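Local coordinates for protein ATP phosphoribosyltransferase regulatory subunit (PDB 1Z7M) that is required for the first step of histidine biosynthesis and may let histidine feedback-regulate ATP phosphoribosyltransferase activity, at residues 124-129 against 138-143. Sequence-based numbering, arbitrary orientation.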
loop_
_atom_site.group_PDB
_atom_site.type_symbol
_atom_site.label_atom_id
_atom_site.label_comp_id
_atom_site.label_asym_id
_atom_site.label_seq_id
_atom_site.Cartn_x
_atom_site.Cartn_y
_atom_site.Cartn_z
ATOM N N GLY B 124 -17.708 12.499 14.008
ATOM C CA GLY B 124 -17.026 12.116 12.790
ATOM C C GLY B 124 -17.310 10.682 12.436
ATOM O O GLY B 124 -18.199 10.059 13.022
ATOM N N LYS B 125 -16.555 10.140 11.492
ATOM C CA LYS B 125 -16.797 8.772 11.095
ATOM C C LYS B 125 -15.610 7.832 11.144
ATOM O O LYS B 125 -14.464 8.253 11.034
ATOM C CB LYS B 125 -17.417 8.751 9.705
ATOM C CG LYS B 125 -16.622 9.493 8.689
ATOM C CD LYS B 125 -17.204 9.335 7.289
ATOM C CE LYS B 125 -18.535 10.039 7.130
ATOM N NZ LYS B 125 -18.938 10.050 5.694
ATOM N N ILE B 126 -15.929 6.552 11.354
ATOM C CA ILE B 126 -14.957 5.466 11.406
ATOM C C ILE B 126 -15.189 4.679 10.130
ATOM O O ILE B 126 -16.260 4.774 9.542
ATOM C CB ILE B 126 -15.188 4.523 12.608
ATOM C CG1 ILE B 126 -16.611 3.982 12.589
ATOM C CG2 ILE B 126 -14.909 5.243 13.892
ATOM C CD1 ILE B 126 -16.804 2.849 13.558
ATOM N N PHE B 127 -14.194 3.905 9.712
ATOM C CA PHE B 127 -14.301 3.131 8.484
ATOM C C PHE B 127 -14.035 1.654 8.685
ATOM O O PHE B 127 -12.910 1.262 9.001
ATOM C CB PHE B 127 -13.318 3.673 7.453
ATOM C CG PHE B 127 -13.352 5.166 7.313
ATOM C CD1 PHE B 127 -12.605 5.974 8.162
ATOM C CD2 PHE B 127 -14.171 5.772 6.359
ATOM C CE1 PHE B 127 -12.676 7.363 8.061
ATOM C CE2 PHE B 127 -14.247 7.158 6.255
ATOM C CZ PHE B 127 -13.500 7.950 7.107
ATOM N N ARG B 128 -15.069 0.840 8.492
ATOM C CA ARG B 128 -14.962 -0.615 8.635
ATOM C C ARG B 128 -15.410 -1.201 7.303
ATOM O O ARG B 128 -16.182 -0.572 6.588
ATOM C CB ARG B 128 -15.890 -1.118 9.750
ATOM C CG ARG B 128 -15.696 -0.441 11.112
ATOM C CD ARG B 128 -16.942 -0.576 12.023
ATOM N NE ARG B 128 -16.758 -1.493 13.154
ATOM C CZ ARG B 128 -15.920 -1.306 14.180
ATOM N NH1 ARG B 128 -15.154 -0.223 14.258
ATOM N NH2 ARG B 128 -15.844 -2.219 15.140
ATOM N N LYS B 129 -14.930 -2.392 6.962
ATOM C CA LYS B 129 -15.323 -3.033 5.703
ATOM C C LYS B 129 -16.522 -3.938 5.887
ATOM O O LYS B 129 -16.639 -4.628 6.900
ATOM C CB LYS B 129 -14.189 -3.879 5.147
ATOM C CG LYS B 129 -13.076 -3.103 4.551
ATOM C CD LYS B 129 -12.033 -4.048 4.085
ATOM C CE LYS B 129 -10.935 -3.314 3.382
ATOM N NZ LYS B 129 -9.834 -4.252 3.018
ATOM N N THR B 138 -20.055 1.210 5.043
ATOM C CA THR B 138 -18.656 1.016 5.399
ATOM C C THR B 138 -18.216 2.343 6.046
ATOM O O THR B 138 -17.284 2.388 6.853
ATOM C CB THR B 138 -17.805 0.641 4.140
ATOM O OG1 THR B 138 -16.912 1.710 3.809
ATOM C CG2 THR B 138 -18.728 0.323 2.949
ATOM N N GLU B 139 -18.932 3.414 5.698
ATOM C CA GLU B 139 -18.687 4.743 6.256
ATOM C C GLU B 139 -19.722 4.942 7.379
ATOM O O GLU B 139 -20.930 5.029 7.138
ATOM C CB GLU B 139 -18.845 5.805 5.175
ATOM C CG GLU B 139 -17.617 6.660 4.959
ATOM C CD GLU B 139 -17.619 7.316 3.588
ATOM O OE1 GLU B 139 -17.536 6.574 2.582
ATOM O OE2 GLU B 139 -17.709 8.564 3.514
ATOM N N ASN B 140 -19.227 5.002 8.609
ATOM C CA ASN B 140 -20.054 5.113 9.795
ATOM C C ASN B 140 -19.810 6.362 10.585
ATOM O O ASN B 140 -18.737 6.534 11.164
ATOM C CB ASN B 140 -19.779 3.929 10.701
ATOM C CG ASN B 140 -20.016 2.620 10.015
ATOM O OD1 ASN B 140 -19.226 1.696 10.139
ATOM N ND2 ASN B 140 -21.116 2.527 9.291
ATOM N N TYR B 141 -20.833 7.209 10.638
ATOM C CA TYR B 141 -20.781 8.471 11.362
ATOM C C TYR B 141 -21.236 8.241 12.794
ATOM O O TYR B 141 -22.324 7.728 13.038
ATOM C CB TYR B 141 -21.716 9.481 10.715
ATOM C CG TYR B 141 -21.337 10.911 11.003
ATOM C CD1 TYR B 141 -20.557 11.631 10.108
ATOM C CD2 TYR B 141 -21.765 11.555 12.170
ATOM C CE1 TYR B 141 -20.218 12.957 10.357
ATOM C CE2 TYR B 141 -21.421 12.887 12.430
ATOM C CZ TYR B 141 -20.650 13.576 11.518
ATOM O OH TYR B 141 -20.293 14.876 11.754
ATOM N N GLN B 142 -20.410 8.623 13.746
ATOM C CA GLN B 142 -20.794 8.439 15.114
ATOM C C GLN B 142 -20.625 9.750 15.846
ATOM O O GLN B 142 -19.932 10.653 15.360
ATOM C CB GLN B 142 -19.909 7.399 15.767
ATOM C CG GLN B 142 -19.657 6.207 14.915
ATOM C CD GLN B 142 -18.772 5.191 15.602
ATOM O OE1 GLN B 142 -17.752 5.535 16.186
ATOM N NE2 GLN B 142 -19.165 3.928 15.536
ATOM N N ILE B 143 -21.297 9.849 16.998
ATOM C CA ILE B 143 -21.205 11.003 17.900
ATOM C C ILE B 143 -21.122 10.388 19.297
ATOM O O ILE B 143 -21.951 9.567 19.665
ATOM C CB ILE B 143 -22.436 11.940 17.843
ATOM C CG1 ILE B 143 -22.655 12.462 16.432
ATOM C CG2 ILE B 143 -22.188 13.128 18.722
ATOM C CD1 ILE B 143 -23.804 13.430 16.307
#
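Lys125 and Glu139 form a salt bridge across an antiparallel beta hairpin, strands 118-127 and 139-148, within the mixed sheet of a class-II aminoacyl-tRNA synthetase-like fold; it probably corresponds to the motif 2 hairpin of that family. Two hydrogen-bonded pairs set the register: Gly124 with Gln142, where Gln142 N lies 2.7 Å from Gly124 O, and Ile126 with Asn140, where Ile126 N lies 2.8 Å from Asn140 O.

The face carrying Lys125, Phe127, Glu139 and Tyr141 is the more enclosed, the last three being buried, with the second subunit beside Phe127 and Glu139. Gly124 CA sits over the Tyr141 ring as a CH-pi contact, 4.2 Å from its centroid and 18° off the normal. The hydroxyl of that ring is hydrogen-bonded to Glu43 and Arg40. The Lys125 chain bends at chi3 (69°), and its CE reaches the ring edge, 3.9 Å from Tyr141 CD1. Glu139 CG touches both Lys125 CD and Phe127 CE2, 3.6 Å from each, while Glu139 OE2 is also hydrogen-bonded to Ser62 OG of the second subunit. An alanine in place of Lys125 would probably deprive the Glu139 carboxylate of its charged mate and open a gap beside the Tyr141 edge.

On the opposite face, Asn140 and Gln142 are partly exposed beside the buried Ile126. The Gln142 side chain crosses that of Ile126 at about a right angle, its amide meeting Ile126 CD1. Arg128, in cation-pi contact with Tyr99, brings its CD 3.7 Å from Asn140 OD1. At the salt bridge, Lys125 NZ approaches Glu139 OE2 on its anti side, at 2.9 Å and 21° out of the carboxylate plane.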